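NAD(P)H-flavin oxidoreductase (Staphylococcus epidermidis ATCC 12228, PDB 3GBH) probably uses bound flavin mononucleotide to pass electrons from NAD(P)H to an acceptor. Local coordinates at residues N16-V21 / L150-K155; V21-E26 / K194-H199; G73-Q78 / N162-F167. All coordinates share one frame; numbering follows the deposited sequence.

Contact 1. Residues N16-V21 / L150-K155. With FMN (flavin mononucleotide), chain H.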
loop_
_atom_site.group_PDB
_atom_site.type_symbol
_atom_site.label_atom_id
_atom_site.label_comp_id
_atom_site.label_asym_id
_atom_site.label_seq_id
_atom_site.Cartn_x
_atom_site.Cartn_y
_atom_site.Cartn_z
ATOM N N ASN B 16 4.342 -17.321 -6.499
ATOM C CA ASN B 16 3.488 -18.262 -5.759
ATOM C C ASN B 16 3.440 -19.690 -6.315
ATOM O O ASN B 16 3.170 -20.632 -5.550
ATOM C CB ASN B 16 2.055 -17.736 -5.637
ATOM C CG ASN B 16 1.953 -16.521 -4.709
ATOM O OD1 ASN B 16 2.858 -16.241 -3.919
ATOM N ND2 ASN B 16 0.833 -15.803 -4.805
ATOM N N SER B 17 3.705 -19.867 -7.614
ATOM C CA SER B 17 3.618 -21.207 -8.200
ATOM C C SER B 17 4.969 -21.894 -8.364
ATOM O O SER B 17 5.021 -23.059 -8.775
ATOM C CB SER B 17 2.886 -21.159 -9.543
ATOM O OG SER B 17 3.494 -20.225 -10.395
ATOM N N ARG B 18 6.061 -21.205 -8.036
ATOM C CA ARG B 18 7.399 -21.810 -8.076
ATOM C C ARG B 18 7.507 -22.807 -6.907
ATOM O O ARG B 18 7.667 -22.414 -5.754
ATOM C CB ARG B 18 8.481 -20.727 -7.956
ATOM C CG ARG B 18 9.880 -21.078 -8.492
ATOM C CD ARG B 18 10.601 -22.171 -7.688
ATOM N NE ARG B 18 10.566 -21.901 -6.241
ATOM C CZ ARG B 18 10.578 -22.857 -5.314
ATOM N NH1 ARG B 18 10.661 -24.134 -5.683
ATOM N NH2 ARG B 18 10.452 -22.551 -4.030
ATOM N N LYS B 19 7.410 -24.089 -7.232
ATOM C CA LYS B 19 7.510 -25.192 -6.282
ATOM C C LYS B 19 8.310 -26.344 -6.924
ATOM O O LYS B 19 8.460 -26.395 -8.158
ATOM C CB LYS B 19 6.097 -25.681 -5.887
ATOM C CG LYS B 19 5.148 -24.557 -5.382
ATOM C CD LYS B 19 3.767 -25.102 -5.061
ATOM C CE LYS B 19 2.829 -23.987 -4.621
ATOM N NZ LYS B 19 1.450 -24.468 -4.502
ATOM N N SER B 20 8.842 -27.244 -6.092
ATOM C CA SER B 20 9.653 -28.363 -6.586
ATOM C C SER B 20 8.757 -29.460 -7.143
ATOM O O SER B 20 8.143 -30.228 -6.401
ATOM C CB SER B 20 10.540 -28.945 -5.478
ATOM O OG SER B 20 11.609 -28.067 -5.167
ATOM N N VAL B 21 8.726 -29.555 -8.459
ATOM C CA VAL B 21 8.045 -30.629 -9.154
ATOM C C VAL B 21 9.090 -31.712 -9.384
ATOM O O VAL B 21 10.190 -31.413 -9.832
ATOM C CB VAL B 21 7.475 -30.104 -10.491
ATOM C CG1 VAL B 21 7.068 -31.226 -11.399
ATOM C CG2 VAL B 21 6.318 -29.154 -10.209
ATOM N N LEU B 150 16.547 -18.240 -13.031
ATOM C CA LEU B 150 16.214 -19.270 -14.042
ATOM C C LEU B 150 14.932 -20.032 -13.672
ATOM O O LEU B 150 14.060 -20.249 -14.514
ATOM C CB LEU B 150 17.377 -20.250 -14.190
ATOM C CG LEU B 150 17.375 -21.125 -15.436
ATOM C CD1 LEU B 150 18.824 -21.522 -15.755
ATOM C CD2 LEU B 150 16.433 -22.317 -15.275
HETATM N N MSE B 151 14.805 -20.410 -12.406
HETATM C CA MSE B 151 13.610 -21.135 -11.951
HETATM C C MSE B 151 12.333 -20.304 -12.051
HETATM O O MSE B 151 11.283 -20.813 -12.456
HETATM C CB MSE B 151 13.820 -21.664 -10.536
HETATM C CG MSE B 151 14.898 -22.739 -10.447
HETATM SE SE MSE B 151 14.863 -23.610 -8.695
HETATM C CE MSE B 151 16.113 -22.402 -7.781
ATOM N N LEU B 152 12.429 -19.013 -11.738
ATOM C CA LEU B 152 11.281 -18.121 -11.868
ATOM C C LEU B 152 10.892 -17.935 -13.333
ATOM O O LEU B 152 9.718 -18.045 -13.700
ATOM C CB LEU B 152 11.541 -16.766 -11.170
ATOM C CG LEU B 152 11.643 -16.919 -9.648
ATOM C CD1 LEU B 152 12.226 -15.666 -8.970
ATOM C CD2 LEU B 152 10.316 -17.275 -9.057
ATOM N N THR B 153 11.882 -17.694 -14.179
ATOM C CA THR B 153 11.626 -17.507 -15.620
ATOM C C THR B 153 11.059 -18.766 -16.240
ATOM O O THR B 153 10.137 -18.708 -17.049
ATOM C CB THR B 153 12.901 -17.063 -16.404
ATOM O OG1 THR B 153 13.431 -15.894 -15.778
ATOM C CG2 THR B 153 12.520 -16.728 -17.869
ATOM N N ALA B 154 11.592 -19.921 -15.837
ATOM C CA ALA B 154 11.053 -21.196 -16.325
ATOM C C ALA B 154 9.560 -21.286 -15.984
ATOM O O ALA B 154 8.701 -21.607 -16.852
ATOM C CB ALA B 154 11.844 -22.378 -15.717
ATOM N N LYS B 155 9.229 -20.934 -14.744
ATOM C CA LYS B 155 7.825 -20.940 -14.318
ATOM C C LYS B 155 6.969 -19.943 -15.101
ATOM O O LYS B 155 5.809 -20.225 -15.422
ATOM C CB LYS B 155 7.712 -20.690 -12.826
ATOM C CG LYS B 155 6.315 -20.852 -12.262
ATOM C CD LYS B 155 5.963 -22.295 -12.029
ATOM C CE LYS B 155 4.533 -22.602 -12.380
ATOM N NZ LYS B 155 4.496 -23.208 -13.710
HETATM N N1 FMN H . 14.866 -31.970 -3.877
HETATM C C2 FMN H . 15.069 -33.289 -4.257
HETATM O O2 FMN H . 14.121 -34.031 -4.535
HETATM N N3 FMN H . 16.346 -33.780 -4.305
HETATM C C4 FMN H . 17.442 -32.969 -3.996
HETATM O O4 FMN H . 18.589 -33.452 -4.045
HETATM C C4A FMN H . 17.233 -31.659 -3.599
HETATM N N5 FMN H . 18.283 -30.830 -3.245
HETATM C C5A FMN H . 18.099 -29.464 -3.183
HETATM C C6 FMN H . 19.196 -28.585 -3.184
HETATM C C7 FMN H . 19.007 -27.220 -3.126
HETATM C C7M FMN H . 20.192 -26.292 -3.123
HETATM C C8 FMN H . 17.707 -26.709 -3.045
HETATM C C8M FMN H . 17.424 -25.240 -2.985
HETATM C C9 FMN H . 16.628 -27.573 -3.040
HETATM C C9A FMN H . 16.793 -28.960 -3.118
HETATM N N10 FMN H . 15.703 -29.842 -3.134
HETATM C C10 FMN H . 15.925 -31.161 -3.532
HETATM C "C1'" FMN H . 14.282 -29.318 -3.146
HETATM C "C2'" FMN H . 13.939 -28.888 -1.720
HETATM O "O2'" FMN H . 13.640 -30.013 -0.911
HETATM C "C3'" FMN H . 12.755 -27.915 -1.761
HETATM O "O3'" FMN H . 13.155 -26.740 -2.421
HETATM C "C4'" FMN H . 12.188 -27.559 -0.387
HETATM O "O4'" FMN H . 11.635 -28.733 0.209
HETATM C "C5'" FMN H . 11.125 -26.472 -0.522
HETATM O "O5'" FMN H . 10.053 -26.934 -1.334
HETATM P P FMN H . 9.635 -26.128 -2.649
HETATM O O1P FMN H . 8.461 -26.799 -3.302
HETATM O O2P FMN H . 10.840 -26.056 -3.539
HETATM O O3P FMN H . 9.257 -24.712 -2.284
#
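Arg18 lays its aliphatic stem against Leu152 and Met151, while its guanidinium reaches the phosphate of the flavin mononucleotide. A chi1 of -158° sets Arg18 CG anti to the backbone N and against Leu152 CD2, at 3.9 Å, the two side chains crossing obliquely; Arg18 CD lies 4.3 Å from CB of Met151, modelled as selenomethionine. Two N-H groups of Arg18 serve two phosphate oxygens: NH1 donates to FMN O2P at 2.9 Å, almost straight, and NH2 to O3P at 3.0 Å. Ser20 adds two more bonds, from its backbone N to O1P and from OG to O2P (2.7 Å), so O2P is gripped twice. In this nitroreductase fold the phosphate site lies in the loop after the N-terminal helix, with the long helix 132-156 behind it. Further out, Ser17 is modelled in two conformers; in the one described, Lys155 CD lies 3.5 Å from Ser17 O and Ser17 OG bonds to Glu13 O. Lys155 NZ bonds to Tyr159 O. Arg18 NH2 also donates to Lys44 O of the second subunit, and Arg18 packs on Pro46 of that same chain.

Contact 2. Residues V21-E26 / K194-H199; sequences VKVFDE and KAQDAH. With FMN (flavin mononucleotide), chain H.
Val21 packs its two methyls against Lys194 and Ala198 where two loops meet. Val21 CG1, anti to its backbone N (chi1 166°), touches Lys194 CB at 3.7 Å, and the two side chains cross at about a right angle. The same methyl sits over one face of the Phe24 ring, offset toward the rim, while Val21 CG2 faces Ala198 CB. Val23 CG1 meets Ala195 CB at 4.1 Å. Between the backbones, Val23 O receives Ala195 N at 2.8 Å, with the donor tilted 26° from the carbonyl plane; a weak second bond comes from Gln196 N at 3.4 Å. A single bridge pairs Phe24 with Lys194, and Ala195 CB closes on Phe24 C at 3.6 Å. The other side is looser and wetter. Gln196 lies obliquely across Val23, with NE2 4.0 Å from CG2, and a water joins the backbones by donating to Gln196 O and accepting from Lys22 N. Exposed Lys194 turns its extended chain to its own loop, where NZ forms a salt bridge with Asp197 OD1 at 2.6 Å. Lys22 extends to the flavin, NZ donating to FMN O2 at 2.7 Å; a positive charge there would be expected to stabilise negative charge on the N1-C2 region of reduced flavin. Val23 and Gln196 both pack on Arg77 of helix 76-81, whose Thr81 OG1 bonds to Phe24 N, and Val21 and Lys194 rest on Asp160 of strand 160-164.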
loop_
_atom_site.group_PDB
_atom_site.type_symbol
_atom_site.label_atom_id
_atom_site.label_comp_id
_atom_site.label_asym_id
_atom_site.label_seq_id
_atom_site.Cartn_x
_atom_site.Cartn_y
_atom_site.Cartn_z
ATOM N N VAL B 21 8.726 -29.555 -8.459
ATOM C CA VAL B 21 8.045 -30.629 -9.154
ATOM C C VAL B 21 9.090 -31.712 -9.384
ATOM O O VAL B 21 10.190 -31.413 -9.832
ATOM C CB VAL B 21 7.475 -30.104 -10.491
ATOM C CG1 VAL B 21 7.068 -31.226 -11.399
ATOM C CG2 VAL B 21 6.318 -29.154 -10.209
ATOM N N LYS B 22 8.748 -32.952 -9.049
ATOM C CA LYS B 22 9.675 -34.091 -9.157
ATOM C C LYS B 22 9.318 -35.140 -10.226
ATOM O O LYS B 22 10.112 -36.042 -10.495
ATOM C CB LYS B 22 9.808 -34.734 -7.767
ATOM C CG LYS B 22 10.228 -33.683 -6.737
ATOM C CD LYS B 22 10.708 -34.241 -5.442
ATOM C CE LYS B 22 11.070 -33.089 -4.508
ATOM N NZ LYS B 22 11.797 -33.601 -3.317
ATOM N N VAL B 23 8.138 -35.010 -10.833
ATOM C CA VAL B 23 7.697 -35.896 -11.906
ATOM C C VAL B 23 7.242 -35.011 -13.084
ATOM O O VAL B 23 6.291 -34.236 -12.962
ATOM C CB VAL B 23 6.549 -36.797 -11.435
ATOM C CG1 VAL B 23 6.168 -37.804 -12.500
ATOM C CG2 VAL B 23 6.947 -37.513 -10.137
ATOM N N PHE B 24 7.955 -35.123 -14.198
ATOM C CA PHE B 24 7.693 -34.361 -15.400
ATOM C C PHE B 24 7.151 -35.268 -16.503
ATOM O O PHE B 24 7.210 -36.502 -16.407
ATOM C CB PHE B 24 8.978 -33.713 -15.898
ATOM C CG PHE B 24 9.656 -32.871 -14.872
ATOM C CD1 PHE B 24 9.367 -31.519 -14.772
ATOM C CD2 PHE B 24 10.587 -33.427 -13.996
ATOM C CE1 PHE B 24 9.992 -30.732 -13.815
ATOM C CE2 PHE B 24 11.223 -32.629 -13.024
ATOM C CZ PHE B 24 10.924 -31.290 -12.945
ATOM N N ASP B 25 6.598 -34.632 -17.533
ATOM C CA ASP B 25 6.130 -35.315 -18.708
ATOM C C ASP B 25 7.361 -35.783 -19.511
ATOM O O ASP B 25 8.130 -35.000 -20.087
ATOM C CB ASP B 25 5.189 -34.405 -19.507
ATOM C CG ASP B 25 4.626 -35.072 -20.763
ATOM O OD1 ASP B 25 5.092 -36.169 -21.147
ATOM O OD2 ASP B 25 3.729 -34.474 -21.382
ATOM N N GLU B 26 7.530 -37.090 -19.525
ATOM C CA GLU B 26 8.688 -37.728 -20.121
ATOM C C GLU B 26 8.734 -37.563 -21.636
ATOM O O GLU B 26 9.782 -37.760 -22.255
ATOM C CB GLU B 26 8.626 -39.217 -19.773
ATOM C CG GLU B 26 9.950 -39.925 -19.659
ATOM C CD GLU B 26 9.771 -41.430 -19.532
ATOM O OE1 GLU B 26 8.713 -41.853 -19.019
ATOM O OE2 GLU B 26 10.675 -42.185 -19.971
ATOM N N LYS B 194 5.244 -30.258 -15.900
ATOM C CA LYS B 194 4.851 -31.100 -14.753
ATOM C C LYS B 194 3.899 -32.221 -15.153
ATOM O O LYS B 194 3.000 -32.007 -15.979
ATOM C CB LYS B 194 4.262 -30.264 -13.602
ATOM C CG LYS B 194 2.832 -29.811 -13.752
ATOM C CD LYS B 194 2.406 -29.012 -12.501
ATOM C CE LYS B 194 0.959 -28.512 -12.566
ATOM N NZ LYS B 194 0.577 -27.796 -11.311
ATOM N N ALA B 195 4.107 -33.416 -14.590
ATOM C CA ALA B 195 3.149 -34.528 -14.739
ATOM C C ALA B 195 2.423 -34.784 -13.417
ATOM O O ALA B 195 1.385 -35.396 -13.419
ATOM C CB ALA B 195 3.830 -35.788 -15.207
ATOM N N GLN B 196 2.989 -34.317 -12.301
ATOM C CA GLN B 196 2.303 -34.314 -10.998
ATOM C C GLN B 196 2.526 -33.005 -10.266
ATOM O O GLN B 196 3.605 -32.477 -10.292
ATOM C CB GLN B 196 2.845 -35.434 -10.116
ATOM C CG GLN B 196 2.287 -36.800 -10.420
ATOM C CD GLN B 196 2.953 -37.907 -9.586
ATOM O OE1 GLN B 196 3.084 -39.049 -10.046
ATOM N NE2 GLN B 196 3.365 -37.568 -8.352
ATOM N N ASP B 197 1.508 -32.507 -9.583
ATOM C CA ASP B 197 1.637 -31.284 -8.770
ATOM C C ASP B 197 2.718 -31.444 -7.695
ATOM O O ASP B 197 2.841 -32.507 -7.095
ATOM C CB ASP B 197 0.307 -30.986 -8.062
ATOM C CG ASP B 197 -0.738 -30.352 -8.975
ATOM O OD1 ASP B 197 -0.405 -29.804 -10.048
ATOM O OD2 ASP B 197 -1.916 -30.383 -8.584
ATOM N N ALA B 198 3.490 -30.395 -7.453
ATOM C CA ALA B 198 4.365 -30.338 -6.281
ATOM C C ALA B 198 3.586 -30.455 -4.972
ATOM O O ALA B 198 2.422 -30.047 -4.904
ATOM C CB ALA B 198 5.135 -29.042 -6.285
ATOM N N HIS B 199 4.222 -31.009 -3.940
ATOM C CA HIS B 199 3.724 -30.843 -2.571
ATOM C C HIS B 199 3.946 -29.402 -2.089
ATOM O O HIS B 199 5.034 -28.823 -2.297
ATOM C CB HIS B 199 4.436 -31.785 -1.608
ATOM C CG HIS B 199 4.126 -33.224 -1.846
ATOM N ND1 HIS B 199 2.853 -33.739 -1.712
ATOM C CD2 HIS B 199 4.916 -34.258 -2.219
ATOM C CE1 HIS B 199 2.875 -35.031 -1.994
ATOM N NE2 HIS B 199 4.114 -35.371 -2.304
HETATM N N1 FMN H . 14.866 -31.970 -3.877
HETATM C C2 FMN H . 15.069 -33.289 -4.257
HETATM O O2 FMN H . 14.121 -34.031 -4.535
HETATM N N3 FMN H . 16.346 -33.780 -4.305
HETATM C C4 FMN H . 17.442 -32.969 -3.996
HETATM O O4 FMN H . 18.589 -33.452 -4.045
HETATM C C4A FMN H . 17.233 -31.659 -3.599
HETATM N N5 FMN H . 18.283 -30.830 -3.245
HETATM C C5A FMN H . 18.099 -29.464 -3.183
HETATM C C6 FMN H . 19.196 -28.585 -3.184
HETATM C C7 FMN H . 19.007 -27.220 -3.126
HETATM C C7M FMN H . 20.192 -26.292 -3.123
HETATM C C8 FMN H . 17.707 -26.709 -3.045
HETATM C C8M FMN H . 17.424 -25.240 -2.985
HETATM C C9 FMN H . 16.628 -27.573 -3.040
HETATM C C9A FMN H . 16.793 -28.960 -3.118
HETATM N N10 FMN H . 15.703 -29.842 -3.134
HETATM C C10 FMN H . 15.925 -31.161 -3.532
HETATM C "C1'" FMN H . 14.282 -29.318 -3.146
HETATM C "C2'" FMN H . 13.939 -28.888 -1.720
HETATM O "O2'" FMN H . 13.640 -30.013 -0.911
HETATM C "C3'" FMN H . 12.755 -27.915 -1.761
HETATM O "O3'" FMN H . 13.155 -26.740 -2.421
HETATM C "C4'" FMN H . 12.188 -27.559 -0.387
HETATM O "O4'" FMN H . 11.635 -28.733 0.209
HETATM C "C5'" FMN H . 11.125 -26.472 -0.522
HETATM O "O5'" FMN H . 10.053 -26.934 -1.334
HETATM P P FMN H . 9.635 -26.128 -2.649
HETATM O O1P FMN H . 8.461 -26.799 -3.302
HETATM O O2P FMN H . 10.840 -26.056 -3.539
HETATM O O3P FMN H . 9.257 -24.712 -2.284
HETATM O O HOH W 1 5.841 -33.688 -8.703
#

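Contact 3. Residues G73-Q78 / N162-F167; sequences GFNSRQ and NPIGGF. With FMN (flavin mononucleotide), chain H.
Asn75 and Gly166 approach to 7.2 Å between CA atoms, and Gln78 and Asn162 to 7.8 Å, a spacing bridged by side chains, with Gly166 at the centre of an inverse gamma turn. Asn75 ND2 donates to Gly166 O at 3.0 Å, from 37° out of the carbonyl plane, and also to FMN O4. Its OD1 accepts FMN N3 at 2.8 Å, so this one amide reads both a donor and an acceptor of the flavin pyrimidine; Gly166 N supplies another bond to O4, at 3.0 Å. Gln78 NE2 donates to Asn162 OD1 at 2.9 Å, nearly along the C=O axis, the two amide planes only 6° apart. A weak bond from Gln78 NE2 to Asn75 OD1 ties the two helix-start residues together. Asn75 occupies the N-cap position of helix 76-81 but makes no capping bond with its side chain. Ile164 CG2 lies 3.6 Å from Asn75 ND2, and its CD1 reaches Gln78 CB; Pro163 CG touches FMN C9 at 3.6 Å. Strand 160-164, at one edge of the antiparallel sheet within the chain, hydrogen-bonds through Asn162 and Ile164 to strand 183-192, while Gln78 of helix 76-81 rests on Ala190 of that neighbouring strand.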
loop_
_atom_site.group_PDB
_atom_site.type_symbol
_atom_site.label_atom_id
_atom_site.label_comp_id
_atom_site.label_asym_id
_atom_site.label_seq_id
_atom_site.Cartn_x
_atom_site.Cartn_y
_atom_site.Cartn_z
ATOM N N GLY B 73 21.686 -40.617 -8.140
ATOM C CA GLY B 73 21.285 -41.336 -6.921
ATOM C C GLY B 73 19.787 -41.456 -6.765
ATOM O O GLY B 73 19.126 -42.004 -7.641
ATOM N N PHE B 74 19.240 -40.924 -5.669
ATOM C CA PHE B 74 17.817 -41.070 -5.404
ATOM C C PHE B 74 17.009 -40.032 -6.171
ATOM O O PHE B 74 15.783 -40.028 -6.065
ATOM C CB PHE B 74 17.481 -41.013 -3.892
ATOM C CG PHE B 74 18.107 -42.134 -3.086
ATOM C CD1 PHE B 74 17.580 -43.424 -3.130
ATOM C CD2 PHE B 74 19.246 -41.901 -2.305
ATOM C CE1 PHE B 74 18.167 -44.457 -2.403
ATOM C CE2 PHE B 74 19.839 -42.932 -1.571
ATOM C CZ PHE B 74 19.302 -44.210 -1.621
ATOM N N ASN B 75 17.670 -39.183 -6.953
ATOM C CA ASN B 75 16.980 -38.246 -7.835
ATOM C C ASN B 75 16.764 -38.781 -9.285
ATOM O O ASN B 75 16.727 -38.022 -10.271
ATOM C CB ASN B 75 17.722 -36.909 -7.788
ATOM C CG ASN B 75 17.646 -36.266 -6.429
ATOM O OD1 ASN B 75 16.561 -35.985 -5.956
ATOM N ND2 ASN B 75 18.786 -36.024 -5.790
ATOM N N SER B 76 16.609 -40.107 -9.413
ATOM C CA SER B 76 16.583 -40.747 -10.718
ATOM C C SER B 76 15.311 -40.409 -11.495
ATOM O O SER B 76 15.344 -40.279 -12.719
ATOM C CB SER B 76 16.726 -42.275 -10.585
ATOM O OG SER B 76 15.604 -42.796 -9.880
ATOM N N ARG B 77 14.194 -40.236 -10.805
ATOM C CA ARG B 77 12.955 -39.949 -11.515
ATOM C C ARG B 77 12.977 -38.566 -12.151
ATOM O O ARG B 77 12.498 -38.393 -13.273
ATOM C CB ARG B 77 11.739 -40.099 -10.611
ATOM C CG ARG B 77 10.484 -40.324 -11.419
ATOM C CD ARG B 77 9.409 -41.027 -10.643
ATOM N NE ARG B 77 8.310 -41.392 -11.539
ATOM C CZ ARG B 77 7.028 -41.459 -11.186
ATOM N NH1 ARG B 77 6.643 -41.172 -9.943
ATOM N NH2 ARG B 77 6.117 -41.805 -12.092
ATOM N N GLN B 78 13.533 -37.586 -11.432
ATOM C CA GLN B 78 13.634 -36.245 -11.965
ATOM C C GLN B 78 14.516 -36.292 -13.204
ATOM O O GLN B 78 14.162 -35.720 -14.223
ATOM C CB GLN B 78 14.222 -35.238 -10.959
ATOM C CG GLN B 78 13.392 -34.968 -9.715
ATOM C CD GLN B 78 13.838 -35.833 -8.551
ATOM O OE1 GLN B 78 13.955 -37.047 -8.683
ATOM N NE2 GLN B 78 14.117 -35.201 -7.417
ATOM N N ASN B 162 12.953 -28.405 -10.325
ATOM C CA ASN B 162 13.325 -28.998 -9.021
ATOM C C ASN B 162 14.807 -28.768 -8.853
ATOM O O ASN B 162 15.626 -29.352 -9.603
ATOM C CB ASN B 162 12.990 -30.489 -8.976
ATOM C CG ASN B 162 13.379 -31.188 -7.649
ATOM O OD1 ASN B 162 13.564 -32.388 -7.649
ATOM N ND2 ASN B 162 13.469 -30.452 -6.537
ATOM N N PRO B 163 15.179 -27.877 -7.918
ATOM C CA PRO B 163 16.618 -27.736 -7.643
ATOM C C PRO B 163 17.114 -28.927 -6.872
ATOM O O PRO B 163 16.399 -29.447 -6.021
ATOM C CB PRO B 163 16.703 -26.432 -6.849
ATOM C CG PRO B 163 15.370 -26.310 -6.176
ATOM C CD PRO B 163 14.365 -26.972 -7.088
ATOM N N ILE B 164 18.335 -29.362 -7.180
ATOM C CA ILE B 164 18.848 -30.636 -6.733
ATOM C C ILE B 164 20.313 -30.449 -6.325
ATOM O O ILE B 164 21.116 -29.910 -7.097
ATOM C CB ILE B 164 18.689 -31.726 -7.854
ATOM C CG1 ILE B 164 17.205 -32.084 -8.044
ATOM C CG2 ILE B 164 19.464 -33.001 -7.526
ATOM C CD1 ILE B 164 16.854 -32.933 -9.249
ATOM N N GLY B 165 20.626 -30.854 -5.088
ATOM C CA GLY B 165 21.975 -30.827 -4.548
ATOM C C GLY B 165 22.459 -32.234 -4.290
ATOM O O GLY B 165 23.642 -32.459 -4.116
ATOM N N GLY B 166 21.535 -33.194 -4.333
ATOM C CA GLY B 166 21.834 -34.579 -4.069
ATOM C C GLY B 166 22.367 -35.334 -5.261
ATOM O O GLY B 166 21.757 -36.308 -5.692
ATOM N N PHE B 167 23.508 -34.886 -5.784
ATOM C CA PHE B 167 24.208 -35.607 -6.835
ATOM C C PHE B 167 25.702 -35.689 -6.512
ATOM O O PHE B 167 26.198 -34.974 -5.638
ATOM C CB PHE B 167 23.912 -35.008 -8.241
ATOM C CG PHE B 167 24.369 -33.589 -8.444
ATOM C CD1 PHE B 167 23.674 -32.528 -7.896
ATOM C CD2 PHE B 167 25.467 -33.310 -9.241
ATOM C CE1 PHE B 167 24.080 -31.225 -8.108
ATOM C CE2 PHE B 167 25.868 -32.031 -9.442
ATOM C CZ PHE B 167 25.187 -30.982 -8.876
HETATM N N1 FMN H . 14.866 -31.970 -3.877
HETATM C C2 FMN H . 15.069 -33.289 -4.257
HETATM O O2 FMN H . 14.121 -34.031 -4.535
HETATM N N3 FMN H . 16.346 -33.780 -4.305
HETATM C C4 FMN H . 17.442 -32.969 -3.996
HETATM O O4 FMN H . 18.589 -33.452 -4.045
HETATM C C4A FMN H . 17.233 -31.659 -3.599
HETATM N N5 FMN H . 18.283 -30.830 -3.245
HETATM C C5A FMN H . 18.099 -29.464 -3.183
HETATM C C6 FMN H . 19.196 -28.585 -3.184
HETATM C C7 FMN H . 19.007 -27.220 -3.126
HETATM C C7M FMN H . 20.192 -26.292 -3.123
HETATM C C8 FMN H . 17.707 -26.709 -3.045
HETATM C C8M FMN H . 17.424 -25.240 -2.985
HETATM C C9 FMN H . 16.628 -27.573 -3.040
HETATM C C9A FMN H . 16.793 -28.960 -3.118
HETATM N N10 FMN H . 15.703 -29.842 -3.134
HETATM C C10 FMN H . 15.925 -31.161 -3.532
HETATM C "C1'" FMN H . 14.282 -29.318 -3.146
HETATM C "C2'" FMN H . 13.939 -28.888 -1.720
HETATM O "O2'" FMN H . 13.640 -30.013 -0.911
HETATM C "C3'" FMN H . 12.755 -27.915 -1.761
HETATM O "O3'" FMN H . 13.155 -26.740 -2.421
HETATM C "C4'" FMN H . 12.188 -27.559 -0.387
HETATM O "O4'" FMN H . 11.635 -28.733 0.209
HETATM C "C5'" FMN H . 11.125 -26.472 -0.522
HETATM O "O5'" FMN H . 10.053 -26.934 -1.334
HETATM P P FMN H . 9.635 -26.128 -2.649
HETATM O O1P FMN H . 8.461 -26.799 -3.302
HETATM O O2P FMN H . 10.840 -26.056 -3.539
HETATM O O3P FMN H . 9.257 -24.712 -2.284
#

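All three contacts serve one flavin mononucleotide, contact 1 at the phosphate, contacts 2 and 3 at the flavin ring. Contacts 1 and 3 are buried; contact 2, farther from the centre of the chain, is partly open to solvent. The chemistry follows: contact 1 joins aliphatic packing to a charged phosphate site, contact 3 works through neutral amides and backbone groups, and contact 2 combines backbone bonds, small apolar side chains and a water with a lysine bond to the flavin and a surface salt bridge. Contacts 1 and 2 share Val21, and Lys19 and Ser20 pack on Ala198. Helix 132-156 of contact 1 is followed, after a short connection, by strand 160-164 of contact 3, where Met151 meets Pro163. Lys22 packs on Asn162 and Gln78.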